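Local coordinates for dihydrodipicolinate synthase (Rhodopseudomonas palustris, PDB 3DZ1), which is a dihydrodipicolinate synthase of the DapA family, a pyruvate-dependent lyase that probably joins pyruvate to aspartate semialdehyde in lysine biosynthesis, at the interface of chains A and B. Residues are numbered along the deposited sequence; one frame, centred on the assembly and turned at random. Chains: chain A/B, Dihydrodipicolinate synthase.

Helix 238-255 runs through all three contacts, and both copies of it take part at contact 2. Contacts 1 and 2 are neighbours, the centres of their C-alpha atoms about 8 Å apart, and they share A:His242 and B:Arg301, so one arginine serves both. Contact 3 lies about 16 Å from contact 2 and about 23 Å from contact 1, at the far end of the same helix; A:Arg253 here is the two-fold twin of B:Arg253 in contact 2. Every contact has a twin with the chains exchanged. The three patches could thus align two barrels of the deposited tetramer, although the structure alone does not prove this assembly biological.

Contact 1: the interface of chains A and B. Residues chain A 238-239, 242-243; chain B 297, 301.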
ATOM      1  N   ARG A 238      21.451 -24.749 -24.184  1.00 10.26           N
ATOM      2  CA  ARG A 238      21.574 -23.480 -23.478  1.00 10.97           C
ATOM      3  C   ARG A 238      21.894 -22.257 -24.336  1.00 10.09           C
ATOM      4  O   ARG A 238      21.205 -21.242 -24.250  1.00  9.26           O
ATOM      5  CB  ARG A 238      22.617 -23.591 -22.359  1.00 12.54           C
ATOM      6  CG  ARG A 238      22.399 -22.563 -21.248  1.00 14.54           C
ATOM      7  CD  ARG A 238      23.480 -22.601 -20.173  1.00 14.72           C
ATOM      8  NE  ARG A 238      23.067 -21.845 -18.992  1.00 15.87           N
ATOM      9  CZ  ARG A 238      23.864 -21.546 -17.970  1.00 17.32           C
ATOM     10  NH1 ARG A 238      25.132 -21.932 -17.974  1.00 13.69           N
ATOM     11  NH2 ARG A 238      23.385 -20.869 -16.933  1.00 16.44           N
ATOM     12  N   ASP A 239      22.941 -22.342 -25.151  1.00  9.90           N
ATOM     13  CA  ASP A 239      23.316 -21.204 -25.982  1.00 10.65           C
ATOM     14  C   ASP A 239      22.235 -20.845 -26.987  1.00 10.05           C
ATOM     15  O   ASP A 239      21.930 -19.673 -27.169  1.00  9.99           O
ATOM     16  CB  ASP A 239      24.637 -21.466 -26.713  1.00 11.48           C
ATOM     17  CG  ASP A 239      25.825 -21.552 -25.764  1.00 16.01           C
ATOM     18  OD1 ASP A 239      25.709 -21.073 -24.617  1.00 14.79           O
ATOM     19  OD2 ASP A 239      26.882 -22.088 -26.167  1.00 16.26           O
ATOM     20  N   HIS A 242      19.265 -19.243 -25.069  1.00  7.67           N
ATOM     21  CA  HIS A 242      19.578 -17.873 -24.665  1.00  8.35           C
ATOM     22  C   HIS A 242      19.778 -16.920 -25.843  1.00  9.05           C
ATOM     23  O   HIS A 242      19.507 -15.725 -25.729  1.00  9.09           O
ATOM     24  CB  HIS A 242      20.812 -17.862 -23.760  1.00  8.56           C
ATOM     25  CG  HIS A 242      20.516 -18.255 -22.348  1.00  7.99           C
ATOM     26  ND1 HIS A 242      20.239 -17.331 -21.364  1.00  7.08           N
ATOM     27  CD2 HIS A 242      20.399 -19.473 -21.768  1.00  6.50           C
ATOM     28  CE1 HIS A 242      19.965 -17.964 -20.237  1.00  7.96           C
ATOM     29  NE2 HIS A 242      20.054 -19.264 -20.455  1.00  5.41           N
ATOM     30  N   ASN A 243      20.255 -17.429 -26.975  1.00  7.73           N
ATOM     31  CA  ASN A 243      20.437 -16.551 -28.125  1.00  9.31           C
ATOM     32  C   ASN A 243      19.083 -16.054 -28.617  1.00 10.04           C
ATOM     33  O   ASN A 243      18.909 -14.866 -28.901  1.00  9.08           O
ATOM     34  CB  ASN A 243      21.157 -17.275 -29.266  1.00  8.75           C
ATOM     35  CG  ASN A 243      22.632 -17.484 -28.988  1.00  9.51           C
ATOM     36  OD1 ASN A 243      23.202 -16.878 -28.076  1.00  9.00           O
ATOM     37  ND2 ASN A 243      23.265 -18.339 -29.786  1.00 10.29           N
TER
ATOM     38  N   TYR B 297      27.335 -16.810 -16.460  1.00 10.20           N
ATOM     39  CA  TYR B 297      26.949 -17.175 -17.820  1.00 10.41           C
ATOM     40  C   TYR B 297      26.678 -15.917 -18.644  1.00 10.55           C
ATOM     41  O   TYR B 297      27.150 -15.789 -19.775  1.00 10.46           O
ATOM     42  CB  TYR B 297      25.699 -18.060 -17.804  1.00 11.48           C
ATOM     43  CG  TYR B 297      25.273 -18.534 -19.176  1.00 14.93           C
ATOM     44  CD1 TYR B 297      26.082 -19.390 -19.924  1.00 14.26           C
ATOM     45  CD2 TYR B 297      24.063 -18.125 -19.729  1.00 16.69           C
ATOM     46  CE1 TYR B 297      25.690 -19.829 -21.193  1.00 15.26           C
ATOM     47  CE2 TYR B 297      23.661 -18.559 -20.996  1.00 16.14           C
ATOM     48  CZ  TYR B 297      24.478 -19.409 -21.720  1.00 16.04           C
ATOM     49  OH  TYR B 297      24.072 -19.841 -22.963  1.00 13.20           O
ATOM     50  N   ARG B 301      28.811 -14.262 -22.018  1.00 16.50           N
ATOM     51  CA  ARG B 301      28.203 -13.959 -23.311  1.00 18.55           C
ATOM     52  C   ARG B 301      28.413 -12.507 -23.717  1.00 19.17           C
ATOM     53  O   ARG B 301      28.309 -12.158 -24.893  1.00 21.81           O
ATOM     54  CB  ARG B 301      26.710 -14.296 -23.275  1.00 18.24           C
ATOM     55  CG  ARG B 301      26.444 -15.797 -23.229  1.00 18.70           C
ATOM     56  CD  ARG B 301      25.027 -16.119 -22.805  1.00 22.88           C
ATOM     57  NE  ARG B 301      24.022 -15.645 -23.749  1.00 25.20           N
ATOM     58  CZ  ARG B 301      23.837 -16.145 -24.965  1.00 26.87           C
ATOM     59  NH1 ARG B 301      24.592 -17.144 -25.401  1.00 25.87           N
ATOM     60  NH2 ARG B 301      22.885 -15.647 -25.743  1.00 25.29           N
TER
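The start of helix 238-255 in chain A meets the last helix, 289-301, of chain B, with B:Tyr297 set against A:Arg238, A:Asp239 and A:His242. Both helices belong to the TIM-barrel subunit of the DapA family. The tyrosine ring is engaged on both faces and along its edge. Over one face lies the A:Arg238 guanidinium, its plane 12° from that of the ring, with NE 3.7 Å from the B:Tyr297 ring centroid in a cation-pi stack; the arginine chain, extended from CG to NE, runs antiparallel to the tyrosine, from the hydroxyl end (CG) back toward CB (guanidinium). At the rim, the phenol OH of B:Tyr297 gives a hydrogen bond to A:Asp239 OD1 at 2.6 Å. A:Asp239 OD1 accepts on its anti lone pair, and carboxylate and ring are almost coplanar. The CE2 edge of B:Tyr297 stands over the centre of the A:His242 imidazole face, CE2 3.4 Å from A:His242 CG. On the ring's opposite face, offset toward the rim, CD of B:Arg301 supports it from within chain B. A bend at chi3 (64°) turns the B:Arg301 guanidinium toward chain A, where NH2 donates to the amide oxygen OD1 of A:Asn243 at 2.7 Å. This bond lies in the carbonyl plane and close to the guanidinium plane; B:Arg301 NH1 adds a weak bond to A:Asn243 OD1 at 3.0 Å. A:His242 CB covers the guanidinium near its rim, 3.7 Å from B:Arg301 CZ.

Contact 2: the interface of chains A and B. Residues chain A 206, 242, 245-246, 249; chain B 249-250, 253, 301.
Chi1 of A:Asp206 (58°) and of B:Arg253 (64°) places each CG between its own backbone N and carbonyl carbon, and a further bend at chi2 folds the arginine back along its helix so that carboxylate and guanidinium meet from opposite directions. The salt bridge is end-on and bidentate: NH2 of B:Arg253 bonds to A:Asp206 OD2 at 2.6 Å, on the syn lone pair, and NH1 of B:Arg253 reaches OD1 of A:Asp206 at 2.9 Å, again from the syn side but well out of the carboxylate plane. The NE-H of B:Arg253 goes to the carbonyl O of B:Pro250 at 2.7 Å, which should restrain the guanidinium from turning. A second salt bridge joins B:Arg301 NH2 to A:Asp246 OD2 at 3.0 Å. The donor stays in its guanidinium plane, yet meets the oxygen from above the carboxylate plane, 51° out of it. Water 1 closes a ring beside this pair, 2.6 Å from A:Asp246 OD2 and within bonding distance of B:Arg301 NE. Beside the charged pairs, toward the two-fold, the contact turns apolar, beginning where B:Pro250 CG packs across the A:Asp246 carboxylate. A:Leu249 CD2 rests 3.6 Å from CA of B:Pro250, and A:Leu249 CG lies 3.7 Å from CD2 of its symmetry mate B:Leu249. With leucines meeting near the two-fold and these ion pairs and their twins set outward on either side, the site probably fixes how the two 238-255 helices cross in the A–B pair.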
ATOM      1  N   ASP A 206      14.277 -17.431 -19.635  1.00  8.74           N
ATOM      2  CA  ASP A 206      15.503 -18.141 -19.959  1.00  7.93           C
ATOM      3  C   ASP A 206      16.045 -18.926 -18.771  1.00  8.80           C
ATOM      4  O   ASP A 206      16.353 -20.113 -18.894  1.00  8.65           O
ATOM      5  CB  ASP A 206      16.557 -17.168 -20.516  1.00  8.57           C
ATOM      6  CG  ASP A 206      16.903 -16.039 -19.559  1.00  9.21           C
ATOM      7  OD1 ASP A 206      16.068 -15.659 -18.713  1.00  9.60           O
ATOM      8  OD2 ASP A 206      18.025 -15.503 -19.675  1.00 11.23           O
ATOM      9  N   HIS A 242      19.265 -19.243 -25.069  1.00  7.67           N
ATOM     10  CA  HIS A 242      19.578 -17.873 -24.665  1.00  8.35           C
ATOM     11  C   HIS A 242      19.778 -16.920 -25.843  1.00  9.05           C
ATOM     12  O   HIS A 242      19.507 -15.725 -25.729  1.00  9.09           O
ATOM     13  CB  HIS A 242      20.812 -17.862 -23.760  1.00  8.56           C
ATOM     14  CG  HIS A 242      20.516 -18.255 -22.348  1.00  7.99           C
ATOM     15  ND1 HIS A 242      20.239 -17.331 -21.364  1.00  7.08           N
ATOM     16  CD2 HIS A 242      20.399 -19.473 -21.768  1.00  6.50           C
ATOM     17  CE1 HIS A 242      19.965 -17.964 -20.237  1.00  7.96           C
ATOM     18  NE2 HIS A 242      20.054 -19.264 -20.455  1.00  5.41           N
ATOM     19  N   PHE A 245      16.215 -16.076 -26.876  1.00  8.49           N
ATOM     20  CA  PHE A 245      15.590 -15.273 -25.836  1.00  8.24           C
ATOM     21  C   PHE A 245      16.145 -13.847 -25.895  1.00  8.03           C
ATOM     22  O   PHE A 245      15.389 -12.877 -25.926  1.00  7.62           O
ATOM     23  CB  PHE A 245      15.859 -15.881 -24.451  1.00  9.16           C
ATOM     24  CG  PHE A 245      15.235 -15.110 -23.325  1.00  9.81           C
ATOM     25  CD1 PHE A 245      13.877 -15.241 -23.037  1.00  8.85           C
ATOM     26  CD2 PHE A 245      15.999 -14.226 -22.567  1.00 11.03           C
ATOM     27  CE1 PHE A 245      13.291 -14.499 -22.009  1.00 10.07           C
ATOM     28  CE2 PHE A 245      15.423 -13.480 -21.540  1.00 11.63           C
ATOM     29  CZ  PHE A 245      14.065 -13.619 -21.260  1.00 11.18           C
ATOM     30  N   ASP A 246      17.470 -13.729 -25.927  1.00  8.69           N
ATOM     31  CA  ASP A 246      18.129 -12.421 -25.966  1.00  8.46           C
ATOM     32  C   ASP A 246      17.711 -11.558 -27.146  1.00  9.31           C
ATOM     33  O   ASP A 246      17.715 -10.323 -27.054  1.00  8.09           O
ATOM     34  CB  ASP A 246      19.651 -12.589 -25.990  1.00  9.21           C
ATOM     35  CG  ASP A 246      20.204 -13.069 -24.666  1.00  8.05           C
ATOM     36  OD1 ASP A 246      19.418 -13.218 -23.703  1.00  8.58           O
ATOM     37  OD2 ASP A 246      21.429 -13.291 -24.587  1.00  8.36           O
ATOM     38  N   LEU A 249      14.396 -10.269 -25.938  1.00  8.94           N
ATOM     39  CA  LEU A 249      14.377  -9.502 -24.696  1.00  8.32           C
ATOM     40  C   LEU A 249      14.076  -8.009 -24.844  1.00  8.61           C
ATOM     41  O   LEU A 249      13.353  -7.440 -24.024  1.00  6.85           O
ATOM     42  CB  LEU A 249      15.690  -9.705 -23.934  1.00  8.33           C
ATOM     43  CG  LEU A 249      15.709  -9.133 -22.514  1.00  9.08           C
ATOM     44  CD1 LEU A 249      14.537  -9.692 -21.710  1.00 10.40           C
ATOM     45  CD2 LEU A 249      17.035  -9.479 -21.847  1.00 10.28           C
TER
ATOM     46  N   LEU B 249      21.475  -5.885 -22.127  1.00  8.94           N
ATOM     47  CA  LEU B 249      20.142  -6.042 -21.557  1.00  8.32           C
ATOM     48  C   LEU B 249      19.925  -7.302 -20.716  1.00  8.61           C
ATOM     49  O   LEU B 249      19.262  -7.247 -19.679  1.00  6.85           O
ATOM     50  CB  LEU B 249      19.084  -5.954 -22.661  1.00  8.33           C
ATOM     51  CG  LEU B 249      17.637  -5.884 -22.168  1.00  9.08           C
ATOM     52  CD1 LEU B 249      17.476  -4.724 -21.186  1.00 10.40           C
ATOM     53  CD2 LEU B 249      16.703  -5.714 -23.361  1.00 10.28           C
ATOM     54  N   PRO B 250      20.471  -8.452 -21.144  1.00  9.37           N
ATOM     55  CA  PRO B 250      20.270  -9.661 -20.339  1.00  7.82           C
ATOM     56  C   PRO B 250      20.789  -9.488 -18.911  1.00  7.91           C
ATOM     57  O   PRO B 250      20.129  -9.889 -17.955  1.00  8.13           O
ATOM     58  CB  PRO B 250      21.044 -10.723 -21.117  1.00  7.98           C
ATOM     59  CG  PRO B 250      20.835 -10.288 -22.532  1.00  9.85           C
ATOM     60  CD  PRO B 250      21.093  -8.786 -22.438  1.00  7.53           C
ATOM     61  N   ARG B 253      18.816  -6.604 -16.966  1.00  9.36           N
ATOM     62  CA  ARG B 253      17.566  -7.069 -16.378  1.00 10.48           C
ATOM     63  C   ARG B 253      17.770  -8.035 -15.217  1.00  9.72           C
ATOM     64  O   ARG B 253      16.960  -8.064 -14.293  1.00  8.27           O
ATOM     65  CB  ARG B 253      16.648  -7.690 -17.445  1.00 14.08           C
ATOM     66  CG  ARG B 253      17.169  -8.926 -18.110  1.00 19.91           C
ATOM     67  CD  ARG B 253      16.853 -10.195 -17.319  1.00 18.08           C
ATOM     68  NE  ARG B 253      17.803 -11.226 -17.701  1.00 17.15           N
ATOM     69  CZ  ARG B 253      17.487 -12.449 -18.110  1.00 17.54           C
ATOM     70  NH1 ARG B 253      16.220 -12.827 -18.193  1.00 14.06           N
ATOM     71  NH2 ARG B 253      18.455 -13.285 -18.453  1.00 16.11           N
ATOM     72  N   ARG B 301      28.811 -14.262 -22.018  1.00 16.50           N
ATOM     73  CA  ARG B 301      28.203 -13.959 -23.311  1.00 18.55           C
ATOM     74  C   ARG B 301      28.413 -12.507 -23.717  1.00 19.17           C
ATOM     75  O   ARG B 301      28.309 -12.158 -24.893  1.00 21.81           O
ATOM     76  CB  ARG B 301      26.710 -14.296 -23.275  1.00 18.24           C
ATOM     77  CG  ARG B 301      26.444 -15.797 -23.229  1.00 18.70           C
ATOM     78  CD  ARG B 301      25.027 -16.119 -22.805  1.00 22.88           C
ATOM     79  NE  ARG B 301      24.022 -15.645 -23.749  1.00 25.20           N
ATOM     80  CZ  ARG B 301      23.837 -16.145 -24.965  1.00 26.87           C
ATOM     81  NH1 ARG B 301      24.592 -17.144 -25.401  1.00 25.87           N
ATOM     82  NH2 ARG B 301      22.885 -15.647 -25.743  1.00 25.29           N
TER
HETATM   83  O   HOH W   1      22.708 -13.585 -22.363  1.00 14.40           O

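Contact 3: the interface of chains A and B. Residues chain A 144, 253, 256-258; chain B 173, 204.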
ATOM      1  N   LEU A 144       4.063  -8.298  -7.954  1.00 10.86           N
ATOM      2  CA  LEU A 144       4.221  -7.014  -8.625  1.00 12.05           C
ATOM      3  C   LEU A 144       2.911  -6.255  -8.824  1.00 12.73           C
ATOM      4  O   LEU A 144       2.851  -5.047  -8.615  1.00 13.12           O
ATOM      5  CB  LEU A 144       4.897  -7.202  -9.987  1.00 12.82           C
ATOM      6  CG  LEU A 144       5.137  -5.885 -10.729  1.00 14.09           C
ATOM      7  CD1 LEU A 144       6.185  -5.084  -9.981  1.00 15.23           C
ATOM      8  CD2 LEU A 144       5.587  -6.150 -12.158  1.00 17.49           C
ATOM      9  N   ARG A 253      10.884  -6.770 -22.830  1.00  9.36           N
ATOM     10  CA  ARG A 253      10.914  -5.756 -21.784  1.00 10.48           C
ATOM     11  C   ARG A 253      10.098  -4.515 -22.126  1.00  9.72           C
ATOM     12  O   ARG A 253       9.551  -3.875 -21.230  1.00  8.27           O
ATOM     13  CB  ARG A 253      12.360  -5.372 -21.424  1.00 14.08           C
ATOM     14  CG  ARG A 253      13.152  -4.728 -22.519  1.00 19.91           C
ATOM     15  CD  ARG A 253      12.932  -3.218 -22.591  1.00 18.08           C
ATOM     16  NE  ARG A 253      13.266  -2.765 -23.930  1.00 17.15           N
ATOM     17  CZ  ARG A 253      14.104  -1.777 -24.221  1.00 17.54           C
ATOM     18  NH1 ARG A 253      14.714  -1.103 -23.257  1.00 14.06           N
ATOM     19  NH2 ARG A 253      14.340  -1.483 -25.491  1.00 16.11           N
ATOM     20  N   HIS A 256       6.679  -5.324 -21.326  1.00 16.35           N
ATOM     21  CA  HIS A 256       6.586  -5.537 -19.885  1.00 20.26           C
ATOM     22  C   HIS A 256       6.481  -4.216 -19.125  1.00 21.04           C
ATOM     23  O   HIS A 256       7.227  -3.969 -18.182  1.00 25.99           O
ATOM     24  CB  HIS A 256       7.814  -6.317 -19.402  1.00 21.62           C
ATOM     25  CG  HIS A 256       7.776  -6.684 -17.950  1.00 24.60           C
ATOM     26  ND1 HIS A 256       6.810  -7.508 -17.415  1.00 28.28           N
ATOM     27  CD2 HIS A 256       8.596  -6.351 -16.925  1.00 26.97           C
ATOM     28  CE1 HIS A 256       7.036  -7.667 -16.123  1.00 27.23           C
ATOM     29  NE2 HIS A 256       8.113  -6.976 -15.799  1.00 25.63           N
ATOM     30  N   GLN A 257       5.571  -3.354 -19.557  1.00 22.25           N
ATOM     31  CA  GLN A 257       5.354  -2.076 -18.892  1.00 22.13           C
ATOM     32  C   GLN A 257       3.889  -2.021 -18.493  1.00 23.03           C
ATOM     33  O   GLN A 257       3.014  -2.302 -19.306  1.00 21.07           O
ATOM     34  CB  GLN A 257       5.671  -0.910 -19.833  1.00 21.59           C
ATOM     35  CG  GLN A 257       7.144  -0.636 -20.027  1.00 22.74           C
ATOM     36  CD  GLN A 257       7.387   0.532 -20.965  1.00 24.34           C
ATOM     37  OE1 GLN A 257       7.173   0.428 -22.175  1.00 23.71           O
ATOM     38  NE2 GLN A 257       7.821   1.656 -20.408  1.00 20.50           N
ATOM     39  N   GLN A 258       3.619  -1.664 -17.243  1.00 25.62           N
ATOM     40  CA  GLN A 258       2.243  -1.580 -16.767  1.00 29.15           C
ATOM     41  C   GLN A 258       1.424  -0.586 -17.583  1.00 29.59           C
ATOM     42  O   GLN A 258       1.860   0.537 -17.826  1.00 29.83           O
ATOM     43  CB  GLN A 258       2.226  -1.184 -15.290  1.00 33.41           C
ATOM     44  CG  GLN A 258       2.777  -2.260 -14.368  1.00 38.91           C
ATOM     45  CD  GLN A 258       1.963  -3.540 -14.426  1.00 42.34           C
ATOM     46  OE1 GLN A 258       0.768  -3.544 -14.128  1.00 44.79           O
ATOM     47  NE2 GLN A 258       2.609  -4.636 -14.813  1.00 43.95           N
TER
ATOM     48  N   TRP B 173       8.244   4.204 -14.560  1.00  8.45           N
ATOM     49  CA  TRP B 173       8.116   3.013 -15.389  1.00 11.33           C
ATOM     50  C   TRP B 173       6.648   2.595 -15.463  1.00 11.14           C
ATOM     51  O   TRP B 173       6.093   2.083 -14.486  1.00 10.68           O
ATOM     52  CB  TRP B 173       8.963   1.899 -14.756  1.00 14.01           C
ATOM     53  CG  TRP B 173       8.837   0.541 -15.379  1.00 18.94           C
ATOM     54  CD1 TRP B 173       9.352   0.133 -16.573  1.00 18.85           C
ATOM     55  CD2 TRP B 173       8.167  -0.594 -14.819  1.00 22.59           C
ATOM     56  NE1 TRP B 173       9.049  -1.191 -16.791  1.00 19.60           N
ATOM     57  CE2 TRP B 173       8.321  -1.661 -15.729  1.00 23.98           C
ATOM     58  CE3 TRP B 173       7.449  -0.814 -13.635  1.00 26.41           C
ATOM     59  CZ2 TRP B 173       7.783  -2.933 -15.492  1.00 26.39           C
ATOM     60  CZ3 TRP B 173       6.912  -2.079 -13.398  1.00 27.46           C
ATOM     61  CH2 TRP B 173       7.083  -3.120 -14.324  1.00 28.40           C
ATOM     62  N   PHE B 204      15.338   1.045 -19.648  1.00  9.21           N
ATOM     63  CA  PHE B 204      14.886   1.723 -20.864  1.00  8.34           C
ATOM     64  C   PHE B 204      15.842   2.802 -21.370  1.00  6.90           C
ATOM     65  O   PHE B 204      15.444   3.683 -22.135  1.00  6.68           O
ATOM     66  CB  PHE B 204      13.501   2.344 -20.649  1.00  9.83           C
ATOM     67  CG  PHE B 204      12.383   1.348 -20.718  1.00 13.17           C
ATOM     68  CD1 PHE B 204      12.121   0.497 -19.647  1.00 11.96           C
ATOM     69  CD2 PHE B 204      11.635   1.213 -21.882  1.00 14.51           C
ATOM     70  CE1 PHE B 204      11.134  -0.478 -19.736  1.00 15.22           C
ATOM     71  CE2 PHE B 204      10.644   0.242 -21.982  1.00 17.05           C
ATOM     72  CZ  PHE B 204      10.394  -0.607 -20.904  1.00 16.47           C
TER
HETATM   73  O   HOH W   2       9.867  -3.583 -18.452  1.00 13.91           O
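A:Gln257 reaches across to B:Phe204 from the loop that follows helix 238-255. From CB its side chain runs out extended at chi2, with the amide then turned at chi3, and each later atom finds the phenylalanine: A:Gln257 CG is 3.4 Å from B:Phe204 CZ, and also borders the indole at B:Trp173 NE1, 3.8 Å away. The amide carbon CD sits close against B:Phe204 CZ, and the oxygen A:Gln257 OE1 lies 3.5 Å from B:Phe204 CE2. At the tip, A:Gln257 NE2 stands 3.4 Å above the plane of the B:Phe204 ring, offset toward its rim, the amide tilted 29° from that plane. The opposite face takes A:Arg253 CD, 4.0 Å from B:Phe204 CZ, so that the ring is held between two side chains of chain A. An alanine in place of A:Gln257 would probably leave one face of B:Phe204 without its amide cover and give that ring room to tilt. B:Trp173, with CG anti to N (chi1 173°), projects into chain A beside A:His256. At its benzo edge, B:Trp173 CH2 lies 4.0 Å from A:Leu144 CD2. Water 2 lies in the indole plane, 3.0 Å from B:Trp173 NE1, and bridges it to the carbonyl oxygens of A:Arg253 and A:His256, the latter O at 2.7 Å. By seating two aromatic side chains of one barrel against the helix end and following loop of its partner, the patch probably extends and steadies the A–B pair.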